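Local atomic coordinates of uncharacterized protein (Acinetobacter baumannii, PDB entry 4L3U), a protein that is of unknown function, a small, mainly helical bacterial protein of the DUF4844 family. Residues A56-A59 with Q60-A64; E99-A102 with T103-S107. One frame throughout, in Å; residues are numbered along the deposited sequence.

Contact 1. Residues A56-A59 with Q60-A64; sequences ADTA and QAFIA
F62 reaches back along its own helix to T58, one turn earlier, and the two side chains run alongside each other in the same direction. At its root, F62 CB lies 3.6 Å from the carbonyl oxygen of A59. With chi1 at -81°, CG stands anti to the carbonyl carbon of F62 and beside its backbone N, which tips the ring back toward the preceding turn. The ring then passes the T58 backbone, F62 CD2 lying 3.1 Å from T58 O, which approaches obliquely. One atom further out, F62 CE2 meets the methyl CG2 of T58 at 3.5 Å, the nearest approach between the two side chains. That methyl is anti to the T58 backbone N, whereas OG1 lies beside the N and makes a weak hydrogen bond to K54 O, a turn earlier still. The F62 side chain also touches L77, V80 and L81 of helix 74-86 and meets the ring of F108. Along the backbone, F62 N donates to T58 O at 3.1 Å with an N-H...O angle of 160°, and I63 N donates to A59 O at 3.2 Å. I63 also lays CG1 3.3 Å from A59 O, while its side chain touches L23 and E24 of helix 14-27. Four successive i to i+4 bonds, opening with Q60 N to A56 O at 2.9 Å, are the signature of a regular alpha-helix, here helix 45-68, whose T58/F62 face packs into the core of an all-helical fold.

Contact 2. Residues E99-A102 with T103-S107; sequences EQVA and TTFES
A102 and T103, adjoining residues on the helix, have the most surface buried here, followed by V101. E106, one turn on, closes over the carbonyl end of A102: E106 N donates to A102 O at 2.9 Å, and E106 CG passes 3.3 Å from that same A102 O. The methyl of A102 touches V125 of helix 120-134. T103 N donates to E99 O at 3.0 Å and 163°. Its hydroxyl, placed beside the backbone N by a chi1 of -66°, donates to a water 3.0 Å from T103 OG1; the water in turn donates to E99 OE1, at 2.9 Å, so a bridge spans one turn of helix 95-112. The successive i to i+4 backbone bonds mark an alpha-helix, and its two-sidedness shows in exposed T103 and E106 against buried V101, A102, T104 and F105, which look into the bundle of helices. There V101 runs alongside F105, V101 CG1 lying 4.0 Å from F105 CD1, while V101 O meets the rim of the F105 ring almost in its plane, 3.3 Å from F105 CD1. I85 of helix 74-86 touches both side chains. Next to V101, Q100 O is gripped twice by T104, through the backbone N and through OG1 at 2.8 Å, the two donors arriving from opposite faces of the carbonyl plane. The second bond gives the buried hydroxyl an acceptor on its own helix, and T104 also packs on F26 of helix 14-27.

Overall arrangement
Contact 1 and contact 2 are local i to i+4 contacts on different helices, 45-68 and 95-112, with centres about 15 Å apart. They meet directly where T58 of contact 1 touches F105 of contact 2, T58 OG1 to F105 CZ at 3.7 Å, a packing contact. F108, three residues beyond F105, joins them again: its ring is turned about 40° against that of F62 and meets F105 edge-to-face. Helix 74-86 also serves both, since L81 touches F62 as well as F105. Contact 2 is nearer the middle of the chain, its centre about 6 Å from the chain centre against about 10 Å for contact 1. No active site or ligand is known to which either can be referred.

Contact 1. Residues A56-A59 with Q60-A64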
ATOM      1  N   ALA A  56       7.050  -3.069  -0.705  1.00 23.75           N
ATOM      2  CA  ALA A  56       8.358  -2.688  -0.208  1.00 23.35           C
ATOM      3  C   ALA A  56       8.843  -1.440  -0.933  1.00 24.43           C
ATOM      4  O   ALA A  56       9.468  -0.574  -0.329  1.00 25.82           O
ATOM      5  CB  ALA A  56       9.342  -3.829  -0.390  1.00 24.43           C
ATOM      6  N   ASP A  57       8.542  -1.344  -2.225  1.00 23.74           N
ATOM      7  CA  ASP A  57       8.964  -0.197  -3.025  1.00 23.83           C
ATOM      8  C   ASP A  57       8.331   1.096  -2.512  1.00 24.36           C
ATOM      9  O   ASP A  57       8.999   2.121  -2.411  1.00 27.07           O
ATOM     10  CB  ASP A  57       8.614  -0.388  -4.506  1.00 24.93           C
ATOM     11  CG  ASP A  57       9.356  -1.550  -5.147  1.00 30.33           C
ATOM     12  OD1 ASP A  57      10.438  -1.923  -4.652  1.00 32.37           O
ATOM     13  OD2 ASP A  57       8.858  -2.090  -6.157  1.00 34.28           O
ATOM     14  N   THR A  58       7.042   1.046  -2.192  1.00 23.79           N
ATOM     15  CA  THR A  58       6.337   2.213  -1.680  1.00 20.03           C
ATOM     16  C   THR A  58       6.834   2.583  -0.288  1.00 21.74           C
ATOM     17  O   THR A  58       6.976   3.758   0.035  1.00 22.99           O
ATOM     18  CB  THR A  58       4.827   1.963  -1.625  1.00 19.70           C
ATOM     19  OG1 THR A  58       4.359   1.599  -2.927  1.00 24.93           O
ATOM     20  CG2 THR A  58       4.093   3.211  -1.156  1.00 19.38           C
ATOM     21  N   ALA A  59       7.089   1.573   0.535  1.00 20.69           N
ATOM     22  CA  ALA A  59       7.666   1.786   1.854  1.00 21.10           C
ATOM     23  C   ALA A  59       9.011   2.499   1.736  1.00 29.06           C
ATOM     24  O   ALA A  59       9.305   3.417   2.499  1.00 28.17           O
ATOM     25  CB  ALA A  59       7.837   0.457   2.569  1.00 21.64           C
ATOM     26  N   GLN A  60       9.822   2.081   0.770  1.00 29.09           N
ATOM     27  CA  GLN A  60      11.149   2.654   0.595  1.00 28.15           C
ATOM     28  C   GLN A  60      11.069   4.077   0.055  1.00 26.77           C
ATOM     29  O   GLN A  60      11.950   4.895   0.309  1.00 26.24           O
ATOM     30  CB  GLN A  60      11.990   1.788  -0.340  1.00 28.85           C
ATOM     31  CG  GLN A  60      13.437   2.220  -0.414  1.00 33.84           C
ATOM     32  CD  GLN A  60      14.101   2.246   0.950  1.00 35.04           C
ATOM     33  OE1 GLN A  60      13.969   1.304   1.736  1.00 35.03           O
ATOM     34  NE2 GLN A  60      14.807   3.333   1.244  1.00 34.41           N
ATOM     35  N   ALA A  61      10.012   4.362  -0.698  1.00 26.66           N
ATOM     36  CA  ALA A  61       9.771   5.707  -1.207  1.00 24.75           C
ATOM     37  C   ALA A  61       9.473   6.677  -0.062  1.00 25.15           C
ATOM     38  O   ALA A  61       9.996   7.793  -0.029  1.00 26.51           O
ATOM     39  CB  ALA A  61       8.624   5.692  -2.213  1.00 20.26           C
ATOM     40  N   PHE A  62       8.635   6.242   0.877  1.00 25.19           N
ATOM     41  CA  PHE A  62       8.297   7.051   2.043  1.00 25.52           C
ATOM     42  C   PHE A  62       9.534   7.327   2.896  1.00 25.77           C
ATOM     43  O   PHE A  62       9.697   8.422   3.433  1.00 27.66           O
ATOM     44  CB  PHE A  62       7.232   6.349   2.895  1.00 25.07           C
ATOM     45  CG  PHE A  62       5.821   6.526   2.391  1.00 24.00           C
ATOM     46  CD1 PHE A  62       5.188   7.757   2.469  1.00 22.43           C
ATOM     47  CD2 PHE A  62       5.115   5.452   1.870  1.00 24.07           C
ATOM     48  CE1 PHE A  62       3.887   7.915   2.022  1.00 22.66           C
ATOM     49  CE2 PHE A  62       3.813   5.608   1.421  1.00 22.66           C
ATOM     50  CZ  PHE A  62       3.200   6.838   1.500  1.00 21.51           C
ATOM     51  N   ILE A  63      10.402   6.327   3.022  1.00 25.87           N
ATOM     52  CA  ILE A  63      11.622   6.471   3.809  1.00 24.76           C
ATOM     53  C   ILE A  63      12.504   7.557   3.208  1.00 24.99           C
ATOM     54  O   ILE A  63      13.010   8.419   3.921  1.00 28.15           O
ATOM     55  CB  ILE A  63      12.386   5.132   3.913  1.00 23.02           C
ATOM     56  CG1 ILE A  63      11.565   4.138   4.740  1.00 26.63           C
ATOM     57  CG2 ILE A  63      13.751   5.332   4.564  1.00 23.88           C
ATOM     58  CD1 ILE A  63      12.045   2.708   4.678  1.00 28.08           C
ATOM     59  N   ALA A  64      12.660   7.519   1.889  1.00 25.88           N
ATOM     60  CA  ALA A  64      13.462   8.502   1.168  1.00 25.26           C
ATOM     61  C   ALA A  64      12.916   9.904   1.374  1.00 25.52           C
ATOM     62  O   ALA A  64      13.668  10.875   1.418  1.00 27.15           O
ATOM     63  CB  ALA A  64      13.489   8.167  -0.312  1.00 23.36           C
TER

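Contact 2. Residues E99-A102 with T103-S107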
ATOM      1  N   GLU A  99      -8.476  -6.473  -2.210  1.00 30.01           N
ATOM      2  CA  GLU A  99      -8.903  -5.967  -0.910  1.00 31.02           C
ATOM      3  C   GLU A  99      -7.753  -5.987   0.086  1.00 30.39           C
ATOM      4  O   GLU A  99      -7.645  -5.110   0.939  1.00 32.79           O
ATOM      5  CB  GLU A  99     -10.066  -6.796  -0.364  1.00 34.28           C
ATOM      6  CG  GLU A  99     -11.370  -6.638  -1.133  1.00 37.72           C
ATOM      7  CD  GLU A  99     -12.054  -5.304  -0.886  1.00 42.06           C
ATOM      8  OE1 GLU A  99     -11.529  -4.488  -0.097  1.00 43.54           O
ATOM      9  OE2 GLU A  99     -13.126  -5.073  -1.486  1.00 44.35           O
ATOM     10  N   GLN A 100      -6.895  -6.995  -0.023  1.00 29.30           N
ATOM     11  CA  GLN A 100      -5.763  -7.119   0.884  1.00 29.97           C
ATOM     12  C   GLN A 100      -4.717  -6.046   0.589  1.00 27.38           C
ATOM     13  O   GLN A 100      -4.052  -5.556   1.499  1.00 27.70           O
ATOM     14  CB  GLN A 100      -5.135  -8.510   0.781  1.00 34.89           C
ATOM     15  CG  GLN A 100      -4.122  -8.797   1.875  1.00 39.29           C
ATOM     16  CD  GLN A 100      -4.749  -8.847   3.255  1.00 43.41           C
ATOM     17  OE1 GLN A 100      -5.967  -8.976   3.394  1.00 44.98           O
ATOM     18  NE2 GLN A 100      -3.917  -8.741   4.287  1.00 45.28           N
ATOM     19  N   VAL A 101      -4.574  -5.688  -0.684  1.00 25.86           N
ATOM     20  CA  VAL A 101      -3.652  -4.631  -1.085  1.00 26.98           C
ATOM     21  C   VAL A 101      -4.111  -3.292  -0.514  1.00 27.56           C
ATOM     22  O   VAL A 101      -3.298  -2.498  -0.044  1.00 27.71           O
ATOM     23  CB  VAL A 101      -3.540  -4.521  -2.625  1.00 26.21           C
ATOM     24  CG1 VAL A 101      -2.808  -3.243  -3.040  1.00 27.29           C
ATOM     25  CG2 VAL A 101      -2.829  -5.728  -3.191  1.00 26.41           C
ATOM     26  N   ALA A 102      -5.417  -3.049  -0.569  1.00 28.36           N
ATOM     27  CA  ALA A 102      -5.999  -1.829  -0.029  1.00 26.58           C
ATOM     28  C   ALA A 102      -5.784  -1.756   1.479  1.00 28.13           C
ATOM     29  O   ALA A 102      -5.380  -0.722   2.002  1.00 31.15           O
ATOM     30  CB  ALA A 102      -7.477  -1.765  -0.357  1.00 25.15           C
ATOM     31  N   THR A 103      -6.055  -2.856   2.171  1.00 28.51           N
ATOM     32  CA  THR A 103      -5.861  -2.928   3.612  1.00 30.10           C
ATOM     33  C   THR A 103      -4.399  -2.667   3.958  1.00 30.67           C
ATOM     34  O   THR A 103      -4.094  -1.961   4.916  1.00 31.71           O
ATOM     35  CB  THR A 103      -6.289  -4.312   4.151  1.00 34.08           C
ATOM     36  OG1 THR A 103      -7.701  -4.476   3.974  1.00 36.32           O
ATOM     37  CG2 THR A 103      -5.949  -4.465   5.632  1.00 35.97           C
ATOM     38  N   THR A 104      -3.501  -3.246   3.168  1.00 32.10           N
ATOM     39  CA  THR A 104      -2.066  -3.078   3.374  1.00 30.23           C
ATOM     40  C   THR A 104      -1.667  -1.611   3.216  1.00 28.27           C
ATOM     41  O   THR A 104      -0.889  -1.085   4.008  1.00 27.35           O
ATOM     42  CB  THR A 104      -1.259  -3.968   2.395  1.00 29.11           C
ATOM     43  OG1 THR A 104      -1.559  -5.346   2.647  1.00 29.28           O
ATOM     44  CG2 THR A 104       0.244  -3.751   2.545  1.00 28.01           C
ATOM     45  N   PHE A 105      -2.213  -0.946   2.202  1.00 28.61           N
ATOM     46  CA  PHE A 105      -1.899   0.459   1.960  1.00 29.21           C
ATOM     47  C   PHE A 105      -2.567   1.377   2.976  1.00 32.96           C
ATOM     48  O   PHE A 105      -2.125   2.505   3.183  1.00 35.22           O
ATOM     49  CB  PHE A 105      -2.303   0.864   0.543  1.00 29.26           C
ATOM     50  CG  PHE A 105      -1.191   0.739  -0.462  1.00 34.05           C
ATOM     51  CD1 PHE A 105      -0.819  -0.501  -0.951  1.00 35.22           C
ATOM     52  CD2 PHE A 105      -0.512   1.861  -0.913  1.00 35.31           C
ATOM     53  CE1 PHE A 105       0.208  -0.620  -1.873  1.00 34.31           C
ATOM     54  CE2 PHE A 105       0.515   1.747  -1.836  1.00 34.65           C
ATOM     55  CZ  PHE A 105       0.875   0.506  -2.314  1.00 33.94           C
ATOM     56  N   GLU A 106      -3.638   0.898   3.603  1.00 31.96           N
ATOM     57  CA  GLU A 106      -4.309   1.669   4.640  1.00 32.79           C
ATOM     58  C   GLU A 106      -3.382   1.795   5.835  1.00 31.08           C
ATOM     59  O   GLU A 106      -3.422   2.786   6.560  1.00 32.71           O
ATOM     60  CB  GLU A 106      -5.621   1.003   5.052  1.00 37.97           C
ATOM     61  CG  GLU A 106      -6.794   1.321   4.138  1.00 43.44           C
ATOM     62  CD  GLU A 106      -8.064   0.571   4.518  1.00 52.50           C
ATOM     63  OE1 GLU A 106      -7.983  -0.392   5.312  1.00 55.30           O
ATOM     64  OE2 GLU A 106      -9.148   0.949   4.025  1.00 56.94           O
ATOM     65  N   SER A 107      -2.536   0.788   6.029  1.00 28.57           N
ATOM     66  CA  SER A 107      -1.581   0.799   7.128  1.00 27.69           C
ATOM     67  C   SER A 107      -0.589   1.942   6.954  1.00 27.98           C
ATOM     68  O   SER A 107      -0.164   2.550   7.932  1.00 28.95           O
ATOM     69  CB  SER A 107      -0.844  -0.537   7.215  1.00 30.28           C
ATOM     70  OG  SER A 107      -1.751  -1.605   7.441  1.00 31.49           O
TER
HETATM   71  O   HOH W   1     -10.089  -3.660   2.311  1.00 67.46           O